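Local coordinates for protein proline dehydrogenase (Bradyrhizobium japonicum USDA 110, PDB 3HAZ) that probably oxidises L-proline to L-glutamate in two steps, through an FAD-dependent proline dehydrogenase domain and an NAD-dependent aldehyde dehydrogenase domain, at residues A[29-33]-A[34-38]; A[346-349]-A[350-354]; A[875-879]-A[880-884]. All blocks are in the same frame, centred on the assembly; numbering follows the deposited sequence.

Contact 1. Residues A[29-33]-A[34-38]; sequences SHLSP and PQEAR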
ATOM      1  N   SER A  29      -1.040 -36.886 -20.672  1.00 40.07           N
ATOM      2  CA  SER A  29       0.405 -36.857 -20.459  1.00 38.76           C
ATOM      3  C   SER A  29       0.832 -37.794 -19.338  1.00 36.57           C
ATOM      4  O   SER A  29       2.018 -38.070 -19.174  1.00 30.54           O
ATOM      5  CB  SER A  29       0.884 -35.438 -20.135  1.00 36.41           C
ATOM      6  OG  SER A  29       0.555 -35.086 -18.798  1.00 34.21           O
ATOM      7  N   HIS A  30      -0.140 -38.275 -18.567  1.00 42.96           N
ATOM      8  CA  HIS A  30       0.151 -39.093 -17.393  1.00 45.07           C
ATOM      9  C   HIS A  30       0.997 -40.311 -17.738  1.00 41.07           C
ATOM     10  O   HIS A  30       0.785 -40.961 -18.760  1.00 44.22           O
ATOM     11  CB  HIS A  30      -1.139 -39.524 -16.690  1.00 52.59           C
ATOM     12  CG  HIS A  30      -0.929 -40.531 -15.599  1.00 59.63           C
ATOM     13  ND1 HIS A  30      -0.538 -40.182 -14.323  1.00 56.26           N
ATOM     14  CD2 HIS A  30      -1.064 -41.880 -15.594  1.00 59.77           C
ATOM     15  CE1 HIS A  30      -0.439 -41.270 -13.581  1.00 57.22           C
ATOM     16  NE2 HIS A  30      -0.753 -42.314 -14.328  1.00 60.98           N
ATOM     17  N   LEU A  31       1.968 -40.597 -16.882  1.00 44.99           N
ATOM     18  CA  LEU A  31       2.775 -41.803 -17.011  1.00 44.69           C
ATOM     19  C   LEU A  31       2.857 -42.547 -15.678  1.00 50.33           C
ATOM     20  O   LEU A  31       2.783 -41.943 -14.605  1.00 46.70           O
ATOM     21  CB  LEU A  31       4.175 -41.466 -17.522  1.00 38.41           C
ATOM     22  CG  LEU A  31       4.249 -40.965 -18.966  1.00 40.36           C
ATOM     23  CD1 LEU A  31       5.644 -40.450 -19.269  1.00 42.14           C
ATOM     24  CD2 LEU A  31       3.838 -42.058 -19.971  1.00 31.47           C
ATOM     25  N   SER A  32       3.008 -43.865 -15.755  1.00 52.71           N
ATOM     26  CA  SER A  32       3.122 -44.686 -14.560  1.00 52.22           C
ATOM     27  C   SER A  32       4.434 -44.399 -13.841  1.00 50.78           C
ATOM     28  O   SER A  32       5.372 -43.877 -14.439  1.00 51.17           O
ATOM     29  CB  SER A  32       3.024 -46.167 -14.924  1.00 49.08           C
ATOM     30  OG  SER A  32       3.967 -46.508 -15.923  1.00 48.02           O
ATOM     31  N   PRO A  33       4.498 -44.724 -12.544  1.00 51.78           N
ATOM     32  CA  PRO A  33       5.727 -44.505 -11.775  1.00 45.63           C
ATOM     33  C   PRO A  33       6.971 -45.143 -12.398  1.00 40.03           C
ATOM     34  O   PRO A  33       8.031 -44.528 -12.358  1.00 37.00           O
ATOM     35  CB  PRO A  33       5.402 -45.137 -10.421  1.00 51.01           C
ATOM     36  CG  PRO A  33       3.919 -44.963 -10.291  1.00 46.42           C
ATOM     37  CD  PRO A  33       3.379 -45.160 -11.685  1.00 50.45           C
ATOM     38  N   PRO A  34       6.853 -46.359 -12.954  1.00 37.99           N
ATOM     39  CA  PRO A  34       8.045 -46.962 -13.561  1.00 42.83           C
ATOM     40  C   PRO A  34       8.442 -46.269 -14.859  1.00 45.27           C
ATOM     41  O   PRO A  34       9.625 -46.245 -15.195  1.00 34.15           O
ATOM     42  CB  PRO A  34       7.605 -48.403 -13.852  1.00 39.97           C
ATOM     43  CG  PRO A  34       6.417 -48.632 -12.959  1.00 45.35           C
ATOM     44  CD  PRO A  34       5.731 -47.310 -12.886  1.00 37.80           C
ATOM     45  N   GLN A  35       7.466 -45.730 -15.586  1.00 47.39           N
ATOM     46  CA  GLN A  35       7.754 -44.999 -16.814  1.00 42.55           C
ATOM     47  C   GLN A  35       8.519 -43.727 -16.487  1.00 36.06           C
ATOM     48  O   GLN A  35       9.530 -43.418 -17.118  1.00 36.14           O
ATOM     49  CB  GLN A  35       6.462 -44.648 -17.550  1.00 42.00           C
ATOM     50  CG  GLN A  35       5.854 -45.792 -18.343  1.00 46.21           C
ATOM     51  CD  GLN A  35       4.540 -45.404 -18.990  1.00 49.10           C
ATOM     52  OE1 GLN A  35       3.623 -44.926 -18.320  1.00 50.84           O
ATOM     53  NE2 GLN A  35       4.443 -45.603 -20.300  1.00 49.76           N
ATOM     54  N   GLU A  36       8.019 -42.999 -15.494  1.00 35.84           N
ATOM     55  CA  GLU A  36       8.640 -41.762 -15.030  1.00 39.30           C
ATOM     56  C   GLU A  36      10.028 -42.003 -14.445  1.00 40.02           C
ATOM     57  O   GLU A  36      10.921 -41.159 -14.569  1.00 33.42           O
ATOM     58  CB  GLU A  36       7.746 -41.079 -13.990  1.00 36.33           C
ATOM     59  CG  GLU A  36       6.454 -40.510 -14.561  1.00 47.01           C
ATOM     60  CD  GLU A  36       6.702 -39.439 -15.611  1.00 54.51           C
ATOM     61  OE1 GLU A  36       7.778 -38.806 -15.574  1.00 57.01           O
ATOM     62  OE2 GLU A  36       5.821 -39.227 -16.472  1.00 54.94           O
ATOM     63  N   ALA A  37      10.202 -43.158 -13.808  1.00 38.99           N
ATOM     64  CA  ALA A  37      11.476 -43.523 -13.208  1.00 37.77           C
ATOM     65  C   ALA A  37      12.554 -43.739 -14.268  1.00 38.72           C
ATOM     66  O   ALA A  37      13.687 -43.287 -14.106  1.00 37.93           O
ATOM     67  CB  ALA A  37      11.322 -44.764 -12.332  1.00 36.28           C
ATOM     68  N   ARG A  38      12.204 -44.433 -15.350  1.00 35.38           N
ATOM     69  CA  ARG A  38      13.141 -44.616 -16.456  1.00 32.35           C
ATOM     70  C   ARG A  38      13.490 -43.264 -17.079  1.00 27.89           C
ATOM     71  O   ARG A  38      14.648 -42.982 -17.380  1.00 32.88           O
ATOM     72  CB  ARG A  38      12.568 -45.567 -17.517  1.00 32.64           C
ATOM     73  CG  ARG A  38      12.489 -47.039 -17.056  1.00 39.36           C
ATOM     74  CD  ARG A  38      12.123 -47.984 -18.203  1.00 37.40           C
ATOM     75  NE  ARG A  38      10.726 -47.843 -18.606  1.00 37.64           N
ATOM     76  CZ  ARG A  38       9.717 -48.499 -18.040  1.00 48.98           C
ATOM     77  NH1 ARG A  38       9.951 -49.346 -17.046  1.00 50.98           N
ATOM     78  NH2 ARG A  38       8.474 -48.310 -18.467  1.00 48.45           N
TER
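Gln-35 reaches back from the first turn of helix 33-50 and puts its amide oxygen on Ser-32, the N-cap residue. Gln-35 OE1 takes two bonds there. The backbone donor, Ser-32 N, is 2.8 Å from Gln-35 OE1 and lies in the carbonyl plane on a lone pair, with a nearly straight N-H. Ser-32 OG, 2.9 Å from Gln-35 OE1, donates from above that plane. Between them these bonds fix the rotation of the amide. The hydroxyl gets there because chi1 of Ser-32 (54°) sets OG between the backbone N and the carbonyl carbon, while the Gln-35 chain runs out extended beyond CG.

Leu-31 crosses the Gln-35 and Glu-36 side chains, each at about a right angle. Its CD2 touches Gln-35 OE1 at 3.3 Å, and its CB and CD1 meet the carboxylate of Glu-36, with Glu-36 OE2 3.0 Å from Leu-31 CB. Glu-36 is bent at chi2 (-61°), which folds the carboxylate back against the leucine; its other oxygen, OE1, forms a salt bridge with Arg-486. Two residues on, Arg-38 NE forms a salt bridge with Glu-407.

Pro-33 and Pro-34 lie side by side at the start of the helix, Pro-33 CB 3.3 Å from Pro-34 CD, a closeness imposed by the Pro-Pro peptide link. Neither has an N-H to offer in the first turn. The helical pattern begins with Glu-36 N to Ser-32 O at 3.0 Å and Ala-37 N to Pro-33 O at 2.9 Å. A serine N-cap whose own N-H is bonded by the side chain three residues later is half of a capping box, here at the exposed start of helix 33-50.

Contact 2. Residues A[346-349]-A[350-354]; sequences AYWD and TEIKR. With FAD (flavin-adenine dinucleotide), chain C.
Trp-348 has its indole ring sandwiched between the adenine of FAD and Ile-352. On one face lies the six-membered ring of the adenine, tilted from the indole, with C6A 3.3 Å above the ring plane and offset toward the rim; on the opposite face sits Ile-352 CG1, 3.6 Å from the centroid of the six-membered ring of Trp-348 and only 7° off the normal, a CH-pi contact. Chi1 of Trp-348 (-174°) sends the ring out anti to the backbone N, and the helix then brings the isoleucine of the following turn back underneath it. In the ring plane, Asp-349 OD2 sits at the indole edge. NE1 lies near FAD N1A, but its hydrogen bond goes to Phe-366 O, which constrains the ring's orientation.

At the other end of the cofactor, Ala-346 N gives a hydrogen bond to the flavin oxygen, 2.8 Å from FAD O2, with an N-H angle of 161°. The same oxygen meets the edge of Tyr-347, near the ring plane, at 3.5 Å from Tyr-347 CE1.

Tyr-347 is the N-cap of helix 348-357, and its O accepts from Glu-351 N at 3.0 Å. Trp-348 O to Ile-352 N and Asp-349 O to Lys-353 N repeat the step. Farther along, Glu-351 OE1 is held by Ala-284 N, and Lys-353 NZ donates to Gly-640 O of the second subunit. One helix start, following barrel strand 338-343, thus meets both the flavin and the adenine, as befits the FAD site of the proline dehydrogenase beta-alpha barrel.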
ATOM      1  N   ALA A 346      11.013 -22.252 -34.393  1.00 18.26           N
ATOM      2  CA  ALA A 346      12.087 -21.256 -34.367  1.00 19.38           C
ATOM      3  C   ALA A 346      11.656 -19.788 -34.447  1.00 17.70           C
ATOM      4  O   ALA A 346      12.511 -18.902 -34.439  1.00 20.00           O
ATOM      5  CB  ALA A 346      13.096 -21.548 -35.469  1.00 17.18           C
ATOM      6  N   TYR A 347      10.355 -19.525 -34.533  1.00 14.75           N
ATOM      7  CA  TYR A 347       9.878 -18.170 -34.820  1.00 15.82           C
ATOM      8  C   TYR A 347       8.908 -17.629 -33.768  1.00 16.84           C
ATOM      9  O   TYR A 347       8.076 -16.772 -34.078  1.00 17.75           O
ATOM     10  CB  TYR A 347       9.181 -18.126 -36.196  1.00 22.64           C
ATOM     11  CG  TYR A 347      10.001 -18.686 -37.347  1.00 19.42           C
ATOM     12  CD1 TYR A 347      10.046 -20.055 -37.596  1.00 18.65           C
ATOM     13  CD2 TYR A 347      10.719 -17.839 -38.194  1.00 21.12           C
ATOM     14  CE1 TYR A 347      10.792 -20.572 -38.653  1.00 17.66           C
ATOM     15  CE2 TYR A 347      11.465 -18.344 -39.252  1.00 21.99           C
ATOM     16  CZ  TYR A 347      11.495 -19.708 -39.475  1.00 22.24           C
ATOM     17  OH  TYR A 347      12.238 -20.208 -40.511  1.00 24.65           O
ATOM     18  N   TRP A 348       9.014 -18.107 -32.532  1.00 14.29           N
ATOM     19  CA  TRP A 348       8.008 -17.781 -31.512  1.00 16.31           C
ATOM     20  C   TRP A 348       7.806 -16.279 -31.327  1.00 16.14           C
ATOM     21  O   TRP A 348       6.684 -15.783 -31.412  1.00 18.79           O
ATOM     22  CB  TRP A 348       8.335 -18.452 -30.173  1.00 11.96           C
ATOM     23  CG  TRP A 348       7.263 -18.275 -29.121  1.00 21.25           C
ATOM     24  CD1 TRP A 348       6.163 -19.061 -28.930  1.00 20.42           C
ATOM     25  CD2 TRP A 348       7.210 -17.258 -28.112  1.00 17.19           C
ATOM     26  NE1 TRP A 348       5.418 -18.587 -27.876  1.00 19.19           N
ATOM     27  CE2 TRP A 348       6.040 -17.481 -27.355  1.00 19.86           C
ATOM     28  CE3 TRP A 348       8.031 -16.172 -27.783  1.00 20.92           C
ATOM     29  CZ2 TRP A 348       5.672 -16.662 -26.282  1.00 15.01           C
ATOM     30  CZ3 TRP A 348       7.671 -15.363 -26.718  1.00 22.05           C
ATOM     31  CH2 TRP A 348       6.500 -15.613 -25.978  1.00 18.58           C
ATOM     32  N   ASP A 349       8.890 -15.555 -31.081  1.00 21.49           N
ATOM     33  CA  ASP A 349       8.791 -14.114 -30.859  1.00 22.44           C
ATOM     34  C   ASP A 349       8.156 -13.410 -32.053  1.00 19.63           C
ATOM     35  O   ASP A 349       7.392 -12.462 -31.898  1.00 16.87           O
ATOM     36  CB  ASP A 349      10.166 -13.525 -30.547  1.00 26.22           C
ATOM     37  CG  ASP A 349      10.624 -13.849 -29.133  1.00 36.25           C
ATOM     38  OD1 ASP A 349      10.114 -13.224 -28.181  1.00 41.66           O
ATOM     39  OD2 ASP A 349      11.491 -14.726 -28.973  1.00 37.08           O
ATOM     40  N   THR A 350       8.454 -13.897 -33.248  1.00 18.27           N
ATOM     41  CA  THR A 350       7.876 -13.328 -34.455  1.00 18.56           C
ATOM     42  C   THR A 350       6.370 -13.546 -34.496  1.00 17.84           C
ATOM     43  O   THR A 350       5.618 -12.634 -34.836  1.00 18.96           O
ATOM     44  CB  THR A 350       8.556 -13.891 -35.715  1.00 19.31           C
ATOM     45  OG1 THR A 350       9.914 -13.444 -35.739  1.00 20.18           O
ATOM     46  CG2 THR A 350       7.850 -13.417 -36.977  1.00 22.19           C
ATOM     47  N   GLU A 351       5.922 -14.745 -34.134  1.00 13.77           N
ATOM     48  CA  GLU A 351       4.491 -15.025 -34.158  1.00 18.60           C
ATOM     49  C   GLU A 351       3.730 -14.145 -33.169  1.00 14.61           C
ATOM     50  O   GLU A 351       2.626 -13.694 -33.457  1.00 14.83           O
ATOM     51  CB  GLU A 351       4.213 -16.504 -33.878  1.00 20.53           C
ATOM     52  CG  GLU A 351       4.906 -17.470 -34.835  1.00 18.29           C
ATOM     53  CD  GLU A 351       4.518 -17.268 -36.290  1.00 23.90           C
ATOM     54  OE1 GLU A 351       5.109 -17.951 -37.156  1.00 21.35           O
ATOM     55  OE2 GLU A 351       3.629 -16.435 -36.573  1.00 23.76           O
ATOM     56  N   ILE A 352       4.321 -13.896 -32.002  1.00 15.47           N
ATOM     57  CA  ILE A 352       3.666 -13.058 -31.007  1.00 16.16           C
ATOM     58  C   ILE A 352       3.526 -11.641 -31.557  1.00 20.90           C
ATOM     59  O   ILE A 352       2.448 -11.058 -31.529  1.00 19.78           O
ATOM     60  CB  ILE A 352       4.445 -13.018 -29.663  1.00 21.15           C
ATOM     61  CG1 ILE A 352       4.586 -14.426 -29.076  1.00 24.03           C
ATOM     62  CG2 ILE A 352       3.757 -12.078 -28.656  1.00 19.20           C
ATOM     63  CD1 ILE A 352       3.285 -15.190 -28.985  1.00 17.20           C
ATOM     64  N   LYS A 353       4.627 -11.096 -32.064  1.00 18.86           N
ATOM     65  CA  LYS A 353       4.634  -9.724 -32.549  1.00 19.86           C
ATOM     66  C   LYS A 353       3.639  -9.564 -33.688  1.00 23.01           C
ATOM     67  O   LYS A 353       2.831  -8.633 -33.691  1.00 18.79           O
ATOM     68  CB  LYS A 353       6.042  -9.306 -32.999  1.00 17.31           C
ATOM     69  CG  LYS A 353       6.155  -7.833 -33.416  1.00 20.55           C
ATOM     70  CD  LYS A 353       7.608  -7.427 -33.603  1.00 25.36           C
ATOM     71  CE  LYS A 353       7.731  -5.958 -34.001  1.00 22.01           C
ATOM     72  NZ  LYS A 353       9.153  -5.589 -34.284  1.00 14.73           N
ATOM     73  N   ARG A 354       3.684 -10.487 -34.645  1.00 14.38           N
ATOM     74  CA  ARG A 354       2.816 -10.393 -35.810  1.00 20.16           C
ATOM     75  C   ARG A 354       1.337 -10.399 -35.438  1.00 20.09           C
ATOM     76  O   ARG A 354       0.551  -9.615 -35.967  1.00 30.50           O
ATOM     77  CB  ARG A 354       3.099 -11.532 -36.791  1.00 19.65           C
ATOM     78  CG  ARG A 354       4.343 -11.331 -37.635  1.00 20.05           C
ATOM     79  CD  ARG A 354       4.588 -12.557 -38.487  1.00 22.45           C
ATOM     80  NE  ARG A 354       5.664 -12.357 -39.450  1.00 23.95           N
ATOM     81  CZ  ARG A 354       5.811 -13.087 -40.548  1.00 26.99           C
ATOM     82  NH1 ARG A 354       6.813 -12.840 -41.384  1.00 31.38           N
ATOM     83  NH2 ARG A 354       4.947 -14.062 -40.810  1.00 17.56           N
TER
HETATM   84  PA  FAD C2001      13.913 -26.171 -25.634  1.00 18.91           P
HETATM   85  O1A FAD C2001      14.823 -25.183 -24.704  1.00 21.34           O
HETATM   86  O2A FAD C2001      13.385 -27.314 -24.891  1.00 25.24           O
HETATM   87  O5B FAD C2001      12.656 -25.321 -26.217  1.00 22.31           O
HETATM   88  C5B FAD C2001      12.926 -24.111 -26.864  1.00 24.04           C
HETATM   89  C4B FAD C2001      11.668 -23.623 -27.595  1.00 20.13           C
HETATM   90  O4B FAD C2001      10.301 -23.761 -26.922  1.00 18.48           O
HETATM   91  C3B FAD C2001      11.593 -22.686 -28.641  1.00 19.76           C
HETATM   92  O3B FAD C2001      12.524 -22.779 -29.705  1.00 17.71           O
HETATM   93  C2B FAD C2001      10.115 -22.545 -28.901  1.00 19.79           C
HETATM   94  O2B FAD C2001       9.592 -23.221 -30.029  1.00 18.92           O
HETATM   95  C1B FAD C2001       9.457 -22.857 -27.604  1.00 19.68           C
HETATM   96  N9A FAD C2001       9.181 -21.759 -26.697  1.00 23.84           N
HETATM   97  C8A FAD C2001      10.086 -20.924 -26.049  1.00 22.43           C
HETATM   98  N7A FAD C2001       9.368 -20.069 -25.257  1.00 17.56           N
HETATM   99  C5A FAD C2001       7.999 -20.386 -25.416  1.00 18.78           C
HETATM  100  C6A FAD C2001       6.747 -19.806 -24.818  1.00 19.68           C
HETATM  101  N6A FAD C2001       6.820 -18.692 -23.879  1.00 21.45           N
HETATM  102  N1A FAD C2001       5.570 -20.301 -25.132  1.00 22.84           N
HETATM  103  C2A FAD C2001       5.470 -21.385 -26.027  1.00 18.24           C
HETATM  104  N3A FAD C2001       6.673 -21.941 -26.604  1.00 24.31           N
HETATM  105  C4A FAD C2001       7.900 -21.423 -26.274  1.00 20.28           C
HETATM  106  N1  FAD C2001      12.041 -24.895 -36.206  1.00 17.50           N
HETATM  107  C2  FAD C2001      11.154 -24.415 -37.139  1.00 14.53           C
HETATM  108  O2  FAD C2001      10.230 -23.461 -36.772  1.00 20.11           O
HETATM  109  N3  FAD C2001      11.226 -24.876 -38.497  1.00 23.87           N
HETATM  110  C4  FAD C2001      12.172 -25.792 -38.864  1.00 19.21           C
HETATM  111  O4  FAD C2001      12.199 -26.291 -40.172  1.00 21.37           O
HETATM  112  C4X FAD C2001      13.097 -26.300 -37.888  1.00 17.76           C
HETATM  113  N5  FAD C2001      14.132 -27.309 -38.272  1.00 17.46           N
HETATM  114  C5X FAD C2001      15.039 -27.793 -37.298  1.00 22.61           C
HETATM  115  C6  FAD C2001      16.061 -28.779 -37.681  1.00 20.96           C
HETATM  116  C7  FAD C2001      16.962 -29.264 -36.705  1.00 21.13           C
HETATM  117  C7M FAD C2001      18.028 -30.266 -37.117  1.00 18.23           C
HETATM  118  C8  FAD C2001      16.876 -28.788 -35.304  1.00 25.68           C
HETATM  119  C8M FAD C2001      17.847 -29.294 -34.223  1.00 22.32           C
HETATM  120  C9  FAD C2001      15.898 -27.845 -34.943  1.00 21.59           C
HETATM  121  C9A FAD C2001      14.961 -27.328 -35.956  1.00 22.86           C
HETATM  122  N10 FAD C2001      13.940 -26.344 -35.587  1.00 20.92           N
HETATM  123  C10 FAD C2001      13.019 -25.855 -36.588  1.00 17.95           C
HETATM  124  C1' FAD C2001      13.692 -25.948 -34.164  1.00 19.82           C
HETATM  125  C2' FAD C2001      14.447 -24.692 -33.660  1.00 19.73           C
HETATM  126  O2' FAD C2001      15.509 -24.369 -34.552  1.00 17.38           O
HETATM  127  C3' FAD C2001      14.927 -24.939 -32.220  1.00 20.59           C
HETATM  128  O3' FAD C2001      16.082 -25.770 -32.228  1.00 21.57           O
HETATM  129  C4' FAD C2001      13.828 -25.605 -31.315  1.00 25.15           C
HETATM  130  O4' FAD C2001      12.555 -25.061 -31.358  1.00 20.49           O
HETATM  131  C5' FAD C2001      14.321 -25.806 -29.858  1.00 22.17           C
HETATM  132  O5' FAD C2001      13.635 -26.850 -29.183  1.00 29.89           O
HETATM  133  P   FAD C2001      14.468 -27.688 -28.019  1.00 19.02           P
HETATM  134  O1P FAD C2001      13.524 -28.943 -27.457  1.00 29.81           O
HETATM  135  O2P FAD C2001      15.745 -28.158 -28.569  1.00 17.83           O
HETATM  136  O3P FAD C2001      14.876 -26.603 -26.868  1.00 26.15           O

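Contact 3. Residues A[875-879]-A[880-884]; sequences FELTE and AGQLT
Gln-882 turns its amide oxygen back onto the backbone of Thr-878 and Glu-879, bridging the start of a short 3-10 segment beyond strand 873-876 of the aldehyde dehydrogenase fold. The better of its two bonds comes from Glu-879 N, 3.0 Å from Gln-882 OE1, which lies in the carbonyl plane on a lone pair with an N-H angle of 163°. Thr-878 N is nearer, at 2.6 Å from Gln-882 OE1, but its N-H points poorly and the bond is weak. In return, Gln-882 N donates to Glu-879 O at 3.1 Å, arriving from well above the carbonyl plane. Glu-879 and Gln-882 are therefore tied in both directions, and Leu-883 N to Ala-880 O is the second bond of this 3-10 segment.

What steers the amide is the extended Gln-882 chain (chi2 177°), which slides past Leu-877 in the opposite direction. Leu-877 CG packs on Gln-882 CB at 3.7 Å, and its CD2 meets Leu-883 CB at 3.8 Å, so the aliphatic part of Gln-882 and Leu-883 both pack on Leu-877.

Behind them stands the sheet. Leu-877 and Leu-883 both rest on His-893 of strand 891-897, the parallel neighbour of strand 873-876, while Ala-880 leans on Leu-799 and Phe-801 of strand 797-803. Leu-877 also touches Met-852 of helix 839-855. The turn thus starts the link between two parallel strands of that sheet.

The other end of the Gln-882 amide is held too: NE2 has a weak bond to Glu-855 O and donates to a water 3.3 Å away, and that water is also hydrogen-bonded to Thr-878 OG1.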
ATOM      1  N   PHE A 875      15.656   5.634 -59.146  1.00 25.32           N
ATOM      2  CA  PHE A 875      16.713   6.442 -59.731  1.00 29.86           C
ATOM      3  C   PHE A 875      17.809   6.627 -58.702  1.00 33.13           C
ATOM      4  O   PHE A 875      17.539   6.717 -57.500  1.00 23.82           O
ATOM      5  CB  PHE A 875      16.191   7.818 -60.159  1.00 26.43           C
ATOM      6  CG  PHE A 875      15.191   7.767 -61.268  1.00 24.56           C
ATOM      7  CD1 PHE A 875      13.834   7.860 -60.998  1.00 24.32           C
ATOM      8  CD2 PHE A 875      15.603   7.627 -62.583  1.00 28.63           C
ATOM      9  CE1 PHE A 875      12.912   7.806 -62.023  1.00 32.02           C
ATOM     10  CE2 PHE A 875      14.685   7.576 -63.608  1.00 29.33           C
ATOM     11  CZ  PHE A 875      13.339   7.669 -63.329  1.00 33.72           C
ATOM     12  N   GLU A 876      19.046   6.680 -59.175  1.00 28.88           N
ATOM     13  CA  GLU A 876      20.160   7.035 -58.310  1.00 27.70           C
ATOM     14  C   GLU A 876      20.639   8.433 -58.670  1.00 27.23           C
ATOM     15  O   GLU A 876      20.905   8.734 -59.835  1.00 28.38           O
ATOM     16  CB  GLU A 876      21.310   6.021 -58.418  1.00 26.60           C
ATOM     17  CG  GLU A 876      22.577   6.463 -57.687  1.00 30.27           C
ATOM     18  CD  GLU A 876      23.619   5.360 -57.570  1.00 34.51           C
ATOM     19  OE1 GLU A 876      23.357   4.227 -58.024  1.00 31.42           O
ATOM     20  OE2 GLU A 876      24.699   5.627 -57.009  1.00 33.50           O
ATOM     21  N   LEU A 877      20.723   9.282 -57.658  1.00 29.39           N
ATOM     22  CA  LEU A 877      21.172  10.652 -57.809  1.00 30.72           C
ATOM     23  C   LEU A 877      22.659  10.720 -57.513  1.00 35.11           C
ATOM     24  O   LEU A 877      23.173   9.939 -56.712  1.00 30.67           O
ATOM     25  CB  LEU A 877      20.445  11.536 -56.792  1.00 23.35           C
ATOM     26  CG  LEU A 877      19.066  12.137 -57.076  1.00 35.52           C
ATOM     27  CD1 LEU A 877      18.284  11.335 -58.114  1.00 36.04           C
ATOM     28  CD2 LEU A 877      18.280  12.307 -55.751  1.00 22.60           C
ATOM     29  N   THR A 878      23.338  11.676 -58.137  1.00 37.59           N
ATOM     30  CA  THR A 878      24.715  11.988 -57.791  1.00 37.20           C
ATOM     31  C   THR A 878      24.747  12.623 -56.410  1.00 38.29           C
ATOM     32  O   THR A 878      25.590  12.291 -55.581  1.00 37.15           O
ATOM     33  CB  THR A 878      25.337  12.974 -58.799  1.00 44.31           C
ATOM     34  OG1 THR A 878      25.466  12.338 -60.075  1.00 46.56           O
ATOM     35  CG2 THR A 878      26.705  13.428 -58.325  1.00 38.09           C
ATOM     36  N   GLU A 879      23.818  13.543 -56.170  1.00 39.44           N
ATOM     37  CA  GLU A 879      23.684  14.162 -54.855  1.00 39.28           C
ATOM     38  C   GLU A 879      22.216  14.421 -54.503  1.00 34.34           C
ATOM     39  O   GLU A 879      21.370  14.560 -55.390  1.00 31.80           O
ATOM     40  CB  GLU A 879      24.498  15.455 -54.781  1.00 48.55           C
ATOM     41  CG  GLU A 879      24.144  16.468 -55.846  1.00 58.22           C
ATOM     42  CD  GLU A 879      25.111  17.634 -55.875  1.00 69.67           C
ATOM     43  OE1 GLU A 879      26.011  17.686 -55.008  1.00 75.50           O
ATOM     44  OE2 GLU A 879      24.969  18.500 -56.765  1.00 66.06           O
ATOM     45  N   ALA A 880      21.928  14.480 -53.204  1.00 30.11           N
ATOM     46  CA  ALA A 880      20.557  14.600 -52.719  1.00 37.39           C
ATOM     47  C   ALA A 880      19.911  15.887 -53.213  1.00 34.42           C
ATOM     48  O   ALA A 880      18.700  15.943 -53.414  1.00 29.51           O
ATOM     49  CB  ALA A 880      20.524  14.543 -51.200  1.00 32.55           C
ATOM     50  N   GLY A 881      20.733  16.915 -53.407  1.00 40.22           N
ATOM     51  CA  GLY A 881      20.260  18.200 -53.886  1.00 35.20           C
ATOM     52  C   GLY A 881      19.477  18.118 -55.186  1.00 34.35           C
ATOM     53  O   GLY A 881      18.726  19.031 -55.514  1.00 35.81           O
ATOM     54  N   GLN A 882      19.643  17.028 -55.929  1.00 31.59           N
ATOM     55  CA  GLN A 882      18.896  16.854 -57.174  1.00 32.01           C
ATOM     56  C   GLN A 882      17.415  16.590 -56.922  1.00 38.29           C
ATOM     57  O   GLN A 882      16.590  16.789 -57.811  1.00 37.07           O
ATOM     58  CB  GLN A 882      19.477  15.721 -58.020  1.00 32.89           C
ATOM     59  CG  GLN A 882      20.897  15.940 -58.484  1.00 35.58           C
ATOM     60  CD  GLN A 882      21.432  14.748 -59.249  1.00 34.39           C
ATOM     61  OE1 GLN A 882      22.236  13.976 -58.733  1.00 36.68           O
ATOM     62  NE2 GLN A 882      20.970  14.579 -60.482  1.00 41.60           N
ATOM     63  N   LEU A 883      17.081  16.122 -55.722  1.00 35.17           N
ATOM     64  CA  LEU A 883      15.682  15.919 -55.351  1.00 33.51           C
ATOM     65  C   LEU A 883      15.186  17.124 -54.563  1.00 32.29           C
ATOM     66  O   LEU A 883      15.624  17.357 -53.437  1.00 34.85           O
ATOM     67  CB  LEU A 883      15.513  14.638 -54.528  1.00 31.38           C
ATOM     68  CG  LEU A 883      14.084  14.272 -54.120  1.00 31.17           C
ATOM     69  CD1 LEU A 883      13.223  14.086 -55.356  1.00 27.43           C
ATOM     70  CD2 LEU A 883      14.057  13.007 -53.248  1.00 23.66           C
ATOM     71  N   THR A 884      14.275  17.892 -55.152  1.00 37.73           N
ATOM     72  CA  THR A 884      13.839  19.143 -54.535  1.00 41.99           C
ATOM     73  C   THR A 884      12.345  19.217 -54.226  1.00 43.18           C
ATOM     74  O   THR A 884      11.880  20.198 -53.644  1.00 41.71           O
ATOM     75  CB  THR A 884      14.211  20.364 -55.403  1.00 44.56           C
ATOM     76  OG1 THR A 884      13.758  20.151 -56.747  1.00 42.34           O
ATOM     77  CG2 THR A 884      15.717  20.578 -55.401  1.00 49.58           C
TER
HETATM   78  O   HOH W   1      22.942  12.109 -61.430  1.00 38.81           O

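How the contacts relate
Contacts 1 and 3 share one device in unrelated settings: a glutamine three residues into a turn accepts the backbone N-H of the residue at its start. In contact 1, at the surface, it opens a long helix among prolines and charged side chains; in contact 3, partly buried, the turn is short and backed by buried leucines against a sheet. Their centres are about 71 Å apart, on opposite sides of the chain's centre. Contact 2, nearest that centre and also partly buried, begins a helix too, but it serves FAD, through the indole face of Trp-348 and the backbone N-H of Ala-346. Contacts 2 and 3 belong to the proline dehydrogenase and aldehyde dehydrogenase ranges respectively.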